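Local structure of hypothetical protein (Porphyromonas gingivalis W83, 2P3P) at residues A[138-143]-A[184-189]; A[144-149]-A[178-183]; A[152-157]-A[169-174]. The protein is of unknown function but belongs to the DUF3256 family, probably spans a membrane and binds metal ions. All coordinates share one frame; numbering follows the deposited sequence.

Contact 1: residues A[138-143]-A[184-189]; sequences RQSYAY and AAIFLS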
# COMPACT_ATOMS: atom_id res chain seq x y z
N ARG A 138 29.66 4.56 -5.61
CA ARG A 138 29.16 5.87 -5.17
C ARG A 138 30.05 7.05 -5.54
O ARG A 138 29.73 8.20 -5.21
CB ARG A 138 28.87 5.84 -3.66
CG ARG A 138 27.69 4.91 -3.33
CD ARG A 138 27.72 4.37 -1.92
NE ARG A 138 26.59 3.45 -1.74
CZ ARG A 138 26.58 2.16 -2.07
NH1 ARG A 138 27.66 1.55 -2.63
NH2 ARG A 138 25.48 1.47 -1.84
N GLN A 139 31.20 6.80 -6.16
CA GLN A 139 32.00 7.93 -6.71
C GLN A 139 32.00 7.94 -8.24
O GLN A 139 32.76 8.69 -8.86
CB GLN A 139 33.43 7.93 -6.18
CG GLN A 139 33.54 8.00 -4.65
CD GLN A 139 33.17 9.38 -4.12
OE1 GLN A 139 32.31 9.52 -3.26
NE2 GLN A 139 33.82 10.42 -4.65
N SER A 140 31.16 7.12 -8.85
CA SER A 140 31.07 7.08 -10.31
C SER A 140 30.38 8.31 -10.86
O SER A 140 29.54 8.91 -10.19
CB SER A 140 30.32 5.84 -10.82
OG SER A 140 28.94 5.84 -10.49
N TYR A 141 30.75 8.69 -12.08
CA TYR A 141 30.12 9.79 -12.75
C TYR A 141 28.62 9.61 -12.77
O TYR A 141 27.84 10.52 -12.45
CB TYR A 141 30.68 9.86 -14.18
CG TYR A 141 30.47 11.19 -14.86
CD1 TYR A 141 31.54 12.08 -15.02
CD2 TYR A 141 29.21 11.56 -15.32
CE1 TYR A 141 31.34 13.32 -15.65
CE2 TYR A 141 29.00 12.78 -15.91
CZ TYR A 141 30.06 13.65 -16.07
OH TYR A 141 29.83 14.86 -16.71
N ALA A 142 28.19 8.41 -13.14
CA ALA A 142 26.74 8.14 -13.21
C ALA A 142 26.02 8.38 -11.88
O ALA A 142 25.00 9.03 -11.85
CB ALA A 142 26.48 6.72 -13.72
N TYR A 143 26.57 7.86 -10.79
CA TYR A 143 25.98 8.06 -9.49
C TYR A 143 25.95 9.53 -9.07
O TYR A 143 24.89 10.02 -8.62
CB TYR A 143 26.68 7.20 -8.43
CG TYR A 143 26.08 7.31 -7.05
CD1 TYR A 143 25.15 6.37 -6.60
CD2 TYR A 143 26.47 8.30 -6.18
CE1 TYR A 143 24.64 6.46 -5.31
CE2 TYR A 143 25.94 8.40 -4.91
CZ TYR A 143 25.06 7.46 -4.48
OH TYR A 143 24.58 7.58 -3.21
N ALA A 184 21.51 6.34 -14.66
CA ALA A 184 20.89 5.59 -13.58
C ALA A 184 20.85 4.08 -13.79
O ALA A 184 20.94 3.30 -12.83
CB ALA A 184 19.47 6.16 -13.33
N ALA A 185 20.77 3.66 -15.04
CA ALA A 185 20.59 2.23 -15.34
C ALA A 185 21.76 1.36 -14.85
O ALA A 185 21.59 0.14 -14.67
CB ALA A 185 20.37 2.02 -16.86
N ILE A 186 22.94 1.95 -14.71
CA ILE A 186 24.12 1.19 -14.29
C ILE A 186 24.08 0.82 -12.82
O ILE A 186 24.86 -0.06 -12.41
CB ILE A 186 25.50 1.88 -14.62
CG1 ILE A 186 25.84 3.04 -13.69
CG2 ILE A 186 25.50 2.38 -16.04
CD1 ILE A 186 27.32 3.50 -13.78
N PHE A 187 23.24 1.51 -12.04
CA PHE A 187 23.19 1.26 -10.61
C PHE A 187 21.78 1.17 -9.96
O PHE A 187 21.66 0.53 -8.94
CB PHE A 187 24.07 2.26 -9.88
CG PHE A 187 23.46 3.62 -9.72
CD1 PHE A 187 22.67 3.91 -8.60
CD2 PHE A 187 23.68 4.61 -10.67
CE1 PHE A 187 22.13 5.16 -8.45
CE2 PHE A 187 23.13 5.86 -10.53
CZ PHE A 187 22.34 6.13 -9.44
N LEU A 188 20.76 1.77 -10.56
CA LEU A 188 19.43 1.78 -9.97
C LEU A 188 18.50 0.76 -10.63
O LEU A 188 18.17 0.89 -11.83
CB LEU A 188 18.80 3.13 -10.18
CG LEU A 188 17.51 3.33 -9.44
CD1 LEU A 188 17.65 2.91 -7.90
CD2 LEU A 188 17.08 4.83 -9.58
N SER A 189 18.09 -0.24 -9.87
CA SER A 189 17.38 -1.39 -10.42
C SER A 189 15.89 -1.20 -10.25
O SER A 189 15.44 -0.79 -9.19
CB SER A 189 17.77 -2.71 -9.72
OG SER A 189 16.89 -3.77 -10.08
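F187 carries most of this contact. It lies in the loop that leaves helix 181-184, and its ring reaches the first turn of helix 141-146. CG sits in the crowded position between the backbone N and the carbonyl carbon (chi1 78°). CB and CG bring the ring up to the helix, and its rim atoms then do the touching. CD1 lies beside CD1 of Y143. The next atom, F187 CE1, comes closest to that same Y143 CD1, at 3.7 Å. F187 CZ, at the tip, is about equally near Y143 CD1 and Y143 CA. On the other side of the ring, F187 CE2 is 3.7 Å from Y143 CA and 3.9 Å from A142 O. Y143 CD1 lies over one face of F187, offset toward the rim, while L188 CB lies over the opposite face. The two ring planes are 53° apart, an oblique pair with centroids 5.3 Å apart. F132 adds an edge-to-face ring partner to F187.

I186 makes the second touch. Its CG1 takes the crowded position (chi1 76°), and this sends CD1 to A142 CB. I186 CD1 lies 3.3 Å from A142 CB, tighter than usual van der Waals contact. No hydrogen bond crosses between the segments; the join is mostly carbon against carbon.

Polar bonds fix each side separately. In 184-189, A184 O accepts from both F187 N and L188 N, which curls the chain just past helix 181-184. In 138-143, Y143 N donates to S140 OG at 3.1 Å, and S140 OG is also hydrogen-bonded to D137 O. S140 is thus the N-cap of helix 141-146. The arrangement is that of a serine-capped helix start packed against an aromatic loop residue. The F187 side chain is about 8 Å from that of S149, which binds Mg(2+) in a structure of this protein, though no ion is bound here.

Contact 2: residues A[144-149]-A[178-183]; sequences QAIYAS and EEEKPL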
# COMPACT_ATOMS: atom_id res chain seq x y z
N GLN A 144 27.08 10.22 -9.19
CA GLN A 144 27.19 11.62 -8.81
C GLN A 144 26.25 12.54 -9.62
O GLN A 144 25.66 13.49 -9.04
CB GLN A 144 28.68 12.09 -8.84
CG GLN A 144 29.45 11.48 -7.67
CD GLN A 144 31.00 11.60 -7.72
OE1 GLN A 144 31.61 11.86 -8.77
NE2 GLN A 144 31.64 11.40 -6.55
N ALA A 145 26.05 12.22 -10.89
CA ALA A 145 25.16 12.98 -11.75
C ALA A 145 23.67 12.77 -11.37
O ALA A 145 22.86 13.70 -11.49
CB ALA A 145 25.41 12.62 -13.23
N ILE A 146 23.30 11.57 -10.93
CA ILE A 146 21.89 11.24 -10.63
C ILE A 146 21.55 11.44 -9.13
O ILE A 146 20.39 11.58 -8.79
CB ILE A 146 21.59 9.75 -10.96
CG1 ILE A 146 21.78 9.47 -12.45
CG2 ILE A 146 20.16 9.30 -10.44
CD1 ILE A 146 21.17 10.52 -13.39
N TYR A 147 22.58 11.50 -8.27
CA TYR A 147 22.42 11.47 -6.82
C TYR A 147 21.28 12.36 -6.32
O TYR A 147 20.40 11.93 -5.59
CB TYR A 147 23.71 11.94 -6.13
CG TYR A 147 23.57 11.96 -4.64
CD1 TYR A 147 23.49 10.77 -3.94
CD2 TYR A 147 23.43 13.16 -3.93
CE1 TYR A 147 23.34 10.74 -2.58
CE2 TYR A 147 23.27 13.14 -2.54
CZ TYR A 147 23.22 11.91 -1.88
OH TYR A 147 23.06 11.81 -0.51
N ALA A 148 21.31 13.63 -6.70
CA ALA A 148 20.30 14.58 -6.21
C ALA A 148 18.88 14.26 -6.73
O ALA A 148 17.88 14.73 -6.14
CB ALA A 148 20.71 16.00 -6.54
N SER A 149 18.77 13.46 -7.80
CA SER A 149 17.48 13.06 -8.31
C SER A 149 16.90 11.80 -7.61
O SER A 149 15.75 11.40 -7.87
CB SER A 149 17.52 12.89 -9.82
OG SER A 149 17.63 14.15 -10.44
N GLU A 178 14.87 11.76 -19.77
CA GLU A 178 15.29 10.72 -20.71
C GLU A 178 16.81 10.59 -20.83
O GLU A 178 17.34 9.47 -20.94
CB GLU A 178 14.62 10.88 -22.07
CG GLU A 178 13.14 10.45 -22.05
CD GLU A 178 12.96 9.02 -21.56
OE1 GLU A 178 13.73 8.15 -22.01
OE2 GLU A 178 12.07 8.77 -20.70
N GLU A 179 17.52 11.72 -20.75
CA GLU A 179 18.99 11.74 -20.81
C GLU A 179 19.68 11.28 -19.51
O GLU A 179 20.91 11.07 -19.46
CB GLU A 179 19.48 13.15 -21.18
CG GLU A 179 19.32 14.23 -20.09
CD GLU A 179 17.95 14.94 -20.09
OE1 GLU A 179 16.96 14.39 -20.63
OE2 GLU A 179 17.87 16.06 -19.53
N GLU A 180 18.89 11.11 -18.44
CA GLU A 180 19.43 10.63 -17.17
C GLU A 180 19.27 9.13 -17.02
O GLU A 180 20.03 8.51 -16.26
CB GLU A 180 18.71 11.28 -15.99
CG GLU A 180 19.02 12.74 -15.79
CD GLU A 180 18.15 13.38 -14.73
OE1 GLU A 180 16.96 13.01 -14.59
OE2 GLU A 180 18.66 14.24 -14.01
N LYS A 181 18.28 8.56 -17.69
CA LYS A 181 17.97 7.17 -17.46
C LYS A 181 19.15 6.26 -17.79
O LYS A 181 19.43 5.32 -17.04
CB LYS A 181 16.67 6.74 -18.16
CG LYS A 181 15.42 7.35 -17.51
CD LYS A 181 14.14 6.98 -18.22
CE LYS A 181 12.96 7.75 -17.64
NZ LYS A 181 11.65 7.37 -18.23
N PRO A 182 19.88 6.52 -18.87
CA PRO A 182 21.07 5.66 -19.12
C PRO A 182 22.17 5.70 -18.03
O PRO A 182 22.87 4.70 -17.84
CB PRO A 182 21.58 6.13 -20.49
CG PRO A 182 20.38 6.80 -21.11
CD PRO A 182 19.68 7.48 -19.98
N LEU A 183 22.27 6.79 -17.27
CA LEU A 183 23.27 6.89 -16.20
C LEU A 183 22.75 6.08 -15.03
O LEU A 183 23.45 5.21 -14.51
CB LEU A 183 23.50 8.31 -15.75
CG LEU A 183 24.04 9.27 -16.81
CD1 LEU A 183 24.04 10.71 -16.23
CD2 LEU A 183 25.42 8.81 -17.27
O HOH W 1 21.52 14.95 -13.97
O HOH W 2 15.56 14.09 -12.48
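Three apolar touches form the first shell. I146 CD1 rests 3.7 Å from E180 CB. I146 CG1 lies 3.9 Å from L183 CB, and L183 CD1 meets A145 CB at 3.8 Å. I146 crosses both E180 and L183 obliquely. Its chi1 (-62°) sets CG1 anti to the carbonyl carbon, and chi2 (-45°) then turns CD1 in against CB and CG of E180. The aliphatic part of the glutamate thus packs on isoleucine while its carboxylate goes on to solvent-mediated bonds.

Two waters join that carboxylate to segment 144-149. One donates to E180 OE2 at 2.9 Å and to A145 O at 3.1 Å. The other donates to E180 OE1 at 2.8 Å and is hydrogen-bonded to S149 OG at 2.9 Å. S149 OG and E180 OE2 are 3.7 Å apart, with no direct bond between them. E180 is extended beyond CG (chi2 173°), so its two oxygens reach both waters. The donors around it are consistent with an ionised carboxylate. S149 binds Mg(2+) in a structure of this protein; no such ion is bound here.

The next shell sets these groups in place. A177 N donates to E180 OE1, which tethers the head of the glutamate to its own chain. L183 N donates to E180 O, and S149 N to I146 O, so each segment holds its own turn. K181 turns away from 144-149 and forms a salt bridge with E178, its NZ meeting OE2 from above the carboxylate plane.

The contact sits near the surface, where segment 144-149, on helix 141-146, meets segment 178-183, which leads into helix 181-184. F187, from the loop before strand 193-197, touches I146. Strands 155-159 and 165-170 lie between the two helices in the chain.

Contact 3: residues A[152-157]-A[169-174]; sequences PSYMQV and RQTVTE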
# COMPACT_ATOMS: atom_id res chain seq x y z
N PRO A 152 13.18 13.02 -3.66
CA PRO A 152 12.37 12.10 -2.84
C PRO A 152 12.35 10.69 -3.41
O PRO A 152 12.23 10.49 -4.60
CB PRO A 152 10.97 12.74 -2.86
CG PRO A 152 11.21 14.14 -3.20
CD PRO A 152 12.34 14.13 -4.16
N SER A 153 12.51 9.71 -2.52
CA SER A 153 12.65 8.35 -2.96
C SER A 153 11.27 7.68 -2.99
O SER A 153 10.97 6.80 -2.19
CB SER A 153 13.62 7.60 -2.06
OG SER A 153 14.88 8.24 -2.05
N TYR A 154 10.48 8.05 -3.99
CA TYR A 154 9.14 7.48 -4.15
C TYR A 154 9.22 5.97 -4.28
O TYR A 154 10.10 5.42 -4.95
CB TYR A 154 8.42 8.08 -5.36
CG TYR A 154 8.38 9.59 -5.38
CD1 TYR A 154 7.57 10.28 -4.50
CD2 TYR A 154 9.13 10.33 -6.30
CE1 TYR A 154 7.50 11.66 -4.50
CE2 TYR A 154 9.07 11.74 -6.29
CZ TYR A 154 8.25 12.39 -5.40
OH TYR A 154 8.14 13.78 -5.36
N MSE A 155 8.31 5.30 -3.58
CA MSE A 155 8.20 3.85 -3.65
C MSE A 155 6.73 3.43 -3.58
O MSE A 155 5.93 3.97 -2.81
CB MSE A 155 9.00 3.15 -2.52
CG MSE A 155 10.50 3.45 -2.54
SE MSE A 155 11.33 2.93 -0.86
CE MSE A 155 13.06 3.91 -1.03
N GLN A 156 6.38 2.48 -4.44
CA GLN A 156 5.03 1.94 -4.50
C GLN A 156 5.01 0.53 -3.89
O GLN A 156 5.78 -0.37 -4.28
CB GLN A 156 4.55 1.86 -5.96
CG GLN A 156 3.12 1.32 -6.08
CD GLN A 156 2.57 1.44 -7.48
OE1 GLN A 156 3.32 1.69 -8.45
NE2 GLN A 156 1.29 1.19 -7.61
N VAL A 157 4.12 0.34 -2.93
CA VAL A 157 3.93 -0.93 -2.29
C VAL A 157 2.69 -1.67 -2.81
O VAL A 157 1.65 -1.07 -3.02
CB VAL A 157 3.75 -0.68 -0.81
CG1 VAL A 157 3.40 -1.96 -0.08
CG2 VAL A 157 5.06 -0.01 -0.22
N ARG A 169 8.48 -1.33 -4.90
CA ARG A 169 9.23 -0.95 -6.07
C ARG A 169 9.54 0.54 -5.93
O ARG A 169 8.67 1.32 -5.50
CB ARG A 169 8.45 -1.21 -7.37
CG ARG A 169 7.17 -0.44 -7.52
CD ARG A 169 6.35 -0.81 -8.76
NE ARG A 169 5.97 -2.23 -8.79
CZ ARG A 169 5.81 -2.94 -9.91
NH1 ARG A 169 5.96 -2.39 -11.10
NH2 ARG A 169 5.47 -4.21 -9.84
N GLN A 170 10.79 0.91 -6.20
CA GLN A 170 11.12 2.32 -6.34
C GLN A 170 10.49 2.86 -7.60
O GLN A 170 10.45 2.22 -8.65
CB GLN A 170 12.64 2.62 -6.21
CG GLN A 170 13.58 1.96 -7.26
CD GLN A 170 13.60 2.69 -8.58
OE1 GLN A 170 13.19 3.84 -8.66
NE2 GLN A 170 13.97 2.00 -9.64
N THR A 171 9.94 4.06 -7.49
CA THR A 171 9.35 4.71 -8.65
C THR A 171 10.11 5.99 -8.98
O THR A 171 9.57 6.86 -9.65
CB THR A 171 7.85 4.99 -8.46
OG1 THR A 171 7.64 5.73 -7.26
CG2 THR A 171 7.02 3.69 -8.34
N VAL A 172 11.37 6.08 -8.54
CA VAL A 172 12.27 7.18 -8.91
C VAL A 172 12.66 7.13 -10.41
O VAL A 172 12.72 8.15 -11.10
CB VAL A 172 13.58 7.16 -8.01
CG1 VAL A 172 14.58 8.20 -8.47
CG2 VAL A 172 13.24 7.36 -6.53
N THR A 173 12.99 5.95 -10.91
CA THR A 173 13.46 5.84 -12.27
C THR A 173 12.52 6.50 -13.27
O THR A 173 12.97 7.23 -14.14
CB THR A 173 13.72 4.40 -12.70
OG1 THR A 173 14.70 3.81 -11.84
CG2 THR A 173 14.22 4.37 -14.18
N GLU A 174 11.21 6.31 -13.12
CA GLU A 174 10.26 6.97 -14.04
C GLU A 174 10.25 8.51 -13.95
O GLU A 174 9.90 9.17 -14.92
CB GLU A 174 8.86 6.40 -13.89
CG GLU A 174 8.23 6.61 -12.56
CD GLU A 174 7.07 5.67 -12.36
OE1 GLU A 174 7.32 4.50 -11.99
OE2 GLU A 174 5.92 6.10 -12.63
O HOH W 3 4.95 -2.42 -5.99
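A beta hairpin joins these segments: strands 155-159 and 165-170 run antiparallel in a four-stranded sheet. M155 also bonds by its backbone to S105 of strand 104-111. Q156 and R169 form a hydrogen-bonded pair. Q156 N donates to R169 O at 2.8 Å, nearly along the C=O axis, and R169 N returns a bond to Q156 O at 2.9 Å. M155, a selenomethionine, and Q170 form the neighbouring non-hydrogen-bonded pair. M155 CA also makes a CA-H...O contact of 3.2 Å to R169 O. T171 N donates to Y154 O almost straight (175°), though from above the carbonyl plane.

Q156 and R169 run alongside each other on one face, their amide and guanidinium planes 65° apart. Q156 CB meets R169 CG and T171 CG2. A water bridges Q156 O and R169 NE. Beyond the paired residues, V172 CG2 packs on S153 CA, at the centre of an inverse gamma turn.

Q170 bends back at chi2 (80°). Its OE1 accepts from T173 N, and its NE2 donates to T173 OG1 and to S189 O. T171 OG1, hydrogen-bonded to A103 O, lies just 3.1 Å from Y154 CB.

Contacts 1 and 2 share helix 141-146 and lie side by side, with centres 8 Å apart. Contact 1 uses its first residues and contact 2 the later ones. Both are far from the centre of the chain, but contact 1 includes two buried residues, A142 and F187, while contact 2 is a surface contact with I146 as its one buried residue. Contact 3 lies closest to the chain's centre and is partly buried. Its chemistry is direct backbone hydrogen bonding between strands. Contact 1 instead joins by apolar and aromatic side chains, and contact 2 adds water bridges. Contact 3 is nested within contact 2 along the chain, and contact 2 within contact 1. S149 O packs on V172 CG1 between contacts 2 and 3.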